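Local coordinates for periplasmic binding protein (Roseiflexus sp. RS-1, PDB 5GJ3) that binds heme in the periplasm, two molecules in this crystal form, and probably passes it on for uptake, at residues T16-A21 and M246-G251; P199-V204 and Q232-A237. One frame throughout, in Å; residues are numbered along the deposited sequence.

Interaction 1 of 2, residues T16-A21 and M246-G251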
loop_
_atom_site.group_PDB
_atom_site.type_symbol
_atom_site.label_atom_id
_atom_site.label_comp_id
_atom_site.label_asym_id
_atom_site.label_seq_id
_atom_site.Cartn_x
_atom_site.Cartn_y
_atom_site.Cartn_z
ATOM N N THR A 16 6.574 -5.308 -8.270
ATOM C CA THR A 16 7.845 -4.703 -8.710
ATOM C C THR A 16 8.810 -4.499 -7.525
ATOM O O THR A 16 9.962 -4.913 -7.570
ATOM C CB THR A 16 7.574 -3.370 -9.400
ATOM O OG1 THR A 16 6.739 -3.578 -10.543
ATOM C CG2 THR A 16 8.888 -2.624 -9.793
ATOM N N GLU A 17 8.309 -3.917 -6.441
ATOM C CA GLU A 17 9.111 -3.669 -5.247
ATOM C C GLU A 17 9.686 -4.973 -4.731
ATOM O O GLU A 17 10.840 -5.043 -4.300
ATOM C CB GLU A 17 8.260 -3.009 -4.162
ATOM C CG GLU A 17 8.933 -3.000 -2.802
ATOM C CD GLU A 17 8.286 -2.022 -1.799
ATOM O OE1 GLU A 17 7.377 -1.221 -2.148
ATOM O OE2 GLU A 17 8.727 -2.035 -0.651
ATOM N N ILE A 18 8.883 -6.032 -4.793
ATOM C CA ILE A 18 9.303 -7.304 -4.266
ATOM C C ILE A 18 10.420 -7.886 -5.218
ATOM O O ILE A 18 11.351 -8.498 -4.737
ATOM C CB ILE A 18 8.116 -8.310 -4.200
ATOM C CG1 ILE A 18 7.191 -7.991 -3.005
ATOM C CG2 ILE A 18 8.666 -9.738 -4.096
ATOM C CD1 ILE A 18 5.864 -8.737 -3.092
ATOM N N ILE A 19 10.307 -7.712 -6.536
ATOM C CA ILE A 19 11.334 -8.261 -7.457
ATOM C C ILE A 19 12.680 -7.593 -7.111
ATOM O O ILE A 19 13.722 -8.282 -7.041
ATOM C CB ILE A 19 10.969 -8.012 -8.943
ATOM C CG1 ILE A 19 9.715 -8.839 -9.343
ATOM C CG2 ILE A 19 12.131 -8.348 -9.898
ATOM C CD1 ILE A 19 9.004 -8.258 -10.572
ATOM N N PHE A 20 12.642 -6.258 -6.942
ATOM C CA PHE A 20 13.864 -5.500 -6.592
ATOM C C PHE A 20 14.394 -5.923 -5.211
ATOM O O PHE A 20 15.580 -6.125 -5.059
ATOM C CB PHE A 20 13.626 -3.967 -6.678
ATOM C CG PHE A 20 13.745 -3.410 -8.093
ATOM C CD1 PHE A 20 14.976 -2.970 -8.581
ATOM C CD2 PHE A 20 12.631 -3.304 -8.908
ATOM C CE1 PHE A 20 15.092 -2.483 -9.864
ATOM C CE2 PHE A 20 12.733 -2.803 -10.193
ATOM C CZ PHE A 20 13.975 -2.402 -10.683
ATOM N N ALA A 21 13.517 -6.170 -4.234
ATOM C CA ALA A 21 13.958 -6.610 -2.899
ATOM C C ALA A 21 14.580 -7.980 -2.894
ATOM O O ALA A 21 15.410 -8.327 -1.992
ATOM C CB ALA A 21 12.799 -6.550 -1.898
ATOM N N MET A 246 1.483 -3.658 1.269
ATOM C CA MET A 246 1.522 -5.028 1.818
ATOM C C MET A 246 2.695 -5.826 1.216
ATOM O O MET A 246 2.566 -6.954 0.720
ATOM C CB MET A 246 0.171 -5.737 1.674
ATOM C CG MET A 246 -0.885 -5.151 2.623
ATOM S SD MET A 246 -0.469 -5.334 4.390
ATOM C CE MET A 246 -2.110 -5.034 5.061
ATOM N N GLY A 247 3.852 -5.177 1.237
ATOM C CA GLY A 247 5.038 -5.717 0.612
ATOM C C GLY A 247 6.142 -5.834 1.619
ATOM O O GLY A 247 5.864 -5.971 2.807
ATOM N N PRO A 248 7.413 -5.796 1.144
ATOM C CA PRO A 248 8.530 -6.064 2.024
ATOM C C PRO A 248 8.714 -5.010 3.141
ATOM O O PRO A 248 9.322 -5.329 4.175
ATOM C CB PRO A 248 9.749 -6.044 1.075
ATOM C CG PRO A 248 9.181 -6.283 -0.293
ATOM C CD PRO A 248 7.859 -5.534 -0.237
ATOM N N ARG A 249 8.188 -3.798 2.940
ATOM C CA ARG A 249 8.298 -2.723 3.939
ATOM C C ARG A 249 7.142 -2.640 4.936
ATOM O O ARG A 249 7.054 -1.674 5.708
ATOM C CB ARG A 249 8.521 -1.367 3.240
ATOM C CG ARG A 249 9.920 -1.289 2.574
ATOM C CD ARG A 249 10.063 0.065 1.874
ATOM N NE ARG A 249 9.089 0.158 0.783
ATOM C CZ ARG A 249 8.623 1.274 0.226
ATOM N NH1 ARG A 249 8.969 2.467 0.675
ATOM N NH2 ARG A 249 7.733 1.193 -0.738
ATOM N N THR A 250 6.298 -3.673 4.964
ATOM C CA THR A 250 5.096 -3.662 5.791
ATOM C C THR A 250 5.398 -3.484 7.279
ATOM O O THR A 250 4.730 -2.693 7.949
ATOM C CB THR A 250 4.241 -4.935 5.590
ATOM O OG1 THR A 250 3.829 -4.954 4.220
ATOM C CG2 THR A 250 2.941 -4.883 6.474
ATOM N N GLY A 251 6.395 -4.230 7.776
ATOM C CA GLY A 251 6.873 -4.125 9.122
ATOM C C GLY A 251 7.429 -2.733 9.428
ATOM O O GLY A 251 7.248 -2.231 10.518
HETATM O O HOH W 1 6.251 -2.751 1.156
#

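Interaction 2 of 2, residues P199-V204 and Q232-A237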
loop_
_atom_site.group_PDB
_atom_site.type_symbol
_atom_site.label_atom_id
_atom_site.label_comp_id
_atom_site.label_asym_id
_atom_site.label_seq_id
_atom_site.Cartn_x
_atom_site.Cartn_y
_atom_site.Cartn_z
ATOM N N PRO A 199 -11.653 11.847 15.223
ATOM C CA PRO A 199 -10.394 11.144 15.417
ATOM C C PRO A 199 -9.319 11.896 16.243
ATOM O O PRO A 199 -9.231 13.143 16.198
ATOM C CB PRO A 199 -9.876 10.971 13.979
ATOM C CG PRO A 199 -10.468 12.175 13.266
ATOM C CD PRO A 199 -11.886 12.171 13.815
ATOM N N ASP A 200 -8.482 11.099 16.911
ATOM C CA ASP A 200 -7.276 11.513 17.609
ATOM C C ASP A 200 -6.114 11.679 16.631
ATOM O O ASP A 200 -5.195 12.487 16.867
ATOM C CB ASP A 200 -6.877 10.406 18.627
ATOM C CG ASP A 200 -7.890 10.269 19.761
ATOM O OD1 ASP A 200 -8.115 11.319 20.434
ATOM O OD2 ASP A 200 -8.446 9.154 19.981
ATOM N N VAL A 201 -6.141 10.876 15.569
ATOM C CA VAL A 201 -5.114 10.888 14.495
ATOM C C VAL A 201 -5.795 10.960 13.133
ATOM O O VAL A 201 -6.715 10.223 12.870
ATOM C CB VAL A 201 -4.206 9.610 14.574
ATOM C CG1 VAL A 201 -3.097 9.623 13.474
ATOM C CG2 VAL A 201 -3.603 9.498 15.988
ATOM N N LEU A 202 -5.329 11.858 12.271
ATOM C CA LEU A 202 -5.687 11.822 10.860
ATOM C C LEU A 202 -4.561 11.161 10.039
ATOM O O LEU A 202 -3.409 11.626 10.025
ATOM C CB LEU A 202 -5.966 13.245 10.345
ATOM C CG LEU A 202 -7.270 13.815 10.933
ATOM C CD1 LEU A 202 -7.285 15.322 10.817
ATOM C CD2 LEU A 202 -8.491 13.223 10.237
ATOM N N LEU A 203 -4.899 10.065 9.383
ATOM C CA LEU A 203 -3.926 9.353 8.551
ATOM C C LEU A 203 -4.236 9.628 7.070
ATOM O O LEU A 203 -5.340 9.394 6.609
ATOM C CB LEU A 203 -3.958 7.848 8.876
ATOM C CG LEU A 203 -3.005 6.885 8.150
ATOM C CD1 LEU A 203 -1.559 7.225 8.414
ATOM C CD2 LEU A 203 -3.267 5.433 8.537
ATOM N N VAL A 204 -3.260 10.173 6.347
ATOM C CA VAL A 204 -3.446 10.537 4.938
ATOM C C VAL A 204 -2.261 10.076 4.051
ATOM O O VAL A 204 -1.210 9.676 4.550
ATOM C CB VAL A 204 -3.546 12.068 4.779
ATOM C CG1 VAL A 204 -4.782 12.580 5.543
ATOM C CG2 VAL A 204 -2.248 12.751 5.242
ATOM N N GLN A 232 -4.522 19.286 17.775
ATOM C CA GLN A 232 -3.100 19.084 18.050
ATOM C C GLN A 232 -2.263 18.940 16.763
ATOM O O GLN A 232 -1.072 18.632 16.826
ATOM C CB GLN A 232 -2.911 17.852 18.968
ATOM C CG GLN A 232 -3.626 17.967 20.308
ATOM C CD GLN A 232 -3.194 16.889 21.305
ATOM O OE1 GLN A 232 -2.629 15.862 20.917
ATOM N NE2 GLN A 232 -3.460 17.120 22.607
ATOM N N ARG A 233 -2.890 19.179 15.615
ATOM C CA ARG A 233 -2.272 18.987 14.300
ATOM C C ARG A 233 -1.650 17.578 14.162
ATOM O O ARG A 233 -0.557 17.424 13.634
ATOM C CB ARG A 233 -1.286 20.132 13.944
ATOM C CG ARG A 233 -1.993 21.477 13.786
ATOM C CD ARG A 233 -1.051 22.677 13.663
ATOM N NE ARG A 233 -0.410 22.794 12.340
ATOM C CZ ARG A 233 -0.884 23.487 11.295
ATOM N NH1 ARG A 233 -0.194 23.519 10.145
ATOM N NH2 ARG A 233 -2.041 24.142 11.375
ATOM N N ARG A 234 -2.364 16.552 14.624
ATOM C CA ARG A 234 -1.812 15.206 14.635
ATOM C C ARG A 234 -2.169 14.537 13.317
ATOM O O ARG A 234 -3.126 13.769 13.213
ATOM C CB ARG A 234 -2.377 14.469 15.815
ATOM C CG ARG A 234 -1.528 13.335 16.284
ATOM C CD ARG A 234 -2.113 12.829 17.575
ATOM N NE ARG A 234 -1.833 13.603 18.776
ATOM C CZ ARG A 234 -0.763 13.417 19.547
ATOM N NH1 ARG A 234 0.199 12.598 19.170
ATOM N NH2 ARG A 234 -0.623 14.071 20.683
ATOM N N ILE A 235 -1.399 14.883 12.280
ATOM C CA ILE A 235 -1.614 14.374 10.935
ATOM C C ILE A 235 -0.388 13.492 10.680
ATOM O O ILE A 235 0.734 13.953 10.893
ATOM C CB ILE A 235 -1.613 15.486 9.828
ATOM C CG1 ILE A 235 -2.506 16.718 10.150
ATOM C CG2 ILE A 235 -1.829 14.905 8.429
ATOM C CD1 ILE A 235 -3.867 16.450 10.718
ATOM N N ILE A 236 -0.605 12.259 10.208
ATOM C CA ILE A 236 0.500 11.356 9.800
ATOM C C ILE A 236 0.319 11.231 8.286
ATOM O O ILE A 236 -0.745 10.847 7.822
ATOM C CB ILE A 236 0.331 9.902 10.376
ATOM C CG1 ILE A 236 0.199 9.849 11.894
ATOM C CG2 ILE A 236 1.439 8.957 9.874
ATOM C CD1 ILE A 236 1.310 10.549 12.645
ATOM N N ALA A 237 1.341 11.585 7.505
ATOM C CA ALA A 237 1.239 11.444 6.057
ATOM C C ALA A 237 2.282 10.423 5.636
ATOM O O ALA A 237 3.455 10.545 5.988
ATOM C CB ALA A 237 1.461 12.782 5.357
HETATM O O HOH W 2 -4.618 14.486 18.980
#

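Interaction 1 of 2, residues T16-A21 and M246-G251
Glu-17 and Arg-249 meet side-on: NE donates to OE2 at 2.6 Å, and NH2 of the same arginine gives its bond to OE1 of that glutamate at 2.8 Å. Both oxygens are approached on their syn sides, yet the pairing is not flat, because the carboxylate and guanidinium planes are turned 47° apart. Glu-17 sets CG anti to the backbone N (chi1 167°) and runs on extended, sliding past the Pro-248 ring, whose CD lies 3.6 Å from Glu-17 OE2. Arg-249 bends at chi3 (-64°), which brings NE round to the carboxylate. A water completes the polar side; it donates to Glu-17 OE2 and accepts from Arg-249 N at 2.8 Å.

Pro-248 fills the apolar part: its CG and CD edge crosses Ile-18 obliquely, with Pro-248 CD 3.8 Å from Ile-18 CG1. Toward the outside the fit slackens. Ala-21 is solvent-exposed and offers only CB, 4.0 Å from Pro-248 CG. The helix 13-21 thus packs against the turn between helices 240-244 and 250-267, where Arg-249 is the N-cap residue of the latter. Helix 240-244 carries Asp-240, which contacts both bound hemes, and Leu-244, which contacts one of them. An alanine in place of Glu-17 would probably leave Arg-249 NE and NH2 without their carboxylate, take one acceptor from the water and open a gap beside Pro-248. Tyr-37 also meets Arg-249 by cation-pi, so this arginine's positive charge is answered by a carboxylate and an aromatic ring, and the largely buried acid is probably kept ionised by the pairing.

Interaction 2 of 2, residues P199-V204 and Q232-A237
Leu-202 and Ile-236 lead the backbone ladder. Leu-202 N donates to Arg-234 O at 3.1 Å, Leu-202 O accepts from Ile-236 N at 2.9 Å, and Val-204 N then donates to Ile-236 O at 3.0 Å; all three bonds are close to straight. Between them run CA-H...O contacts, among them Ile-235 CA to Leu-202 O and Ala-237 CA to Val-204 O.

The apolar side chains fall on two faces. On one, Leu-202 and Ile-235 lie side by side and point the same way, their CD1 atoms 3.6 Å apart, while Val-204 CG2 touches Ala-237 CB at 3.7 Å and also reaches Ile-235 CG2. Helices 206-211 and 214-218 cover this face. On the other, Leu-203 stands with CG anti to the backbone N (chi1 -179°), and its CD1 comes 3.8 Å from Ile-236 CG2; Val-201 CG1 meets CG1 of the same isoleucine. Helix 250-267 lies over that face.

Strands 201-205 and 235-238 are parallel neighbours, their segments 201-204 and 235-237 inclined by 20°, joined by helices 206-211, 214-218 and 228-232 in a beta-alpha-beta crossover, and strand 144-151 pairs with the far edge of 201-205.

Polar contacts gather where the strands begin. Arg-234 lays its aliphatic chain against Asp-200, CD coming 3.2 Å from the backbone O of that aspartate, and a water that accepts from Arg-234 NE lies beside the same carbonyl. Arg-234 NH2 binds Gln-232 OE1 at 2.7 Å, nearly in the guanidinium plane, and its NH1 makes a salt bridge to Asp-263. The Asp-200 carboxylate turns to Ser-268, Arg-269 and the backbone N of His-144 instead.

In the fold
Interactions 1 and 2 lie with their nearest atoms about 11 Å apart and do not touch; along the chain, interaction 2 is nested inside the loop that interaction 1 closes. Helix 250-267 is common to both: the residues leading into it, up to its N-cap Arg-249, make interaction 1, while its later residues pack on strands 201-205 and 235-238. Interaction 1 is a small buried contact nearer the centre of the chain, relying on one charged pair and a proline ring between helix and turn. Interaction 2 is partly buried and farther out, with more surface in contact. It is built mainly from strand backbone bonds and aliphatic layers, with its charged groups confined to one end.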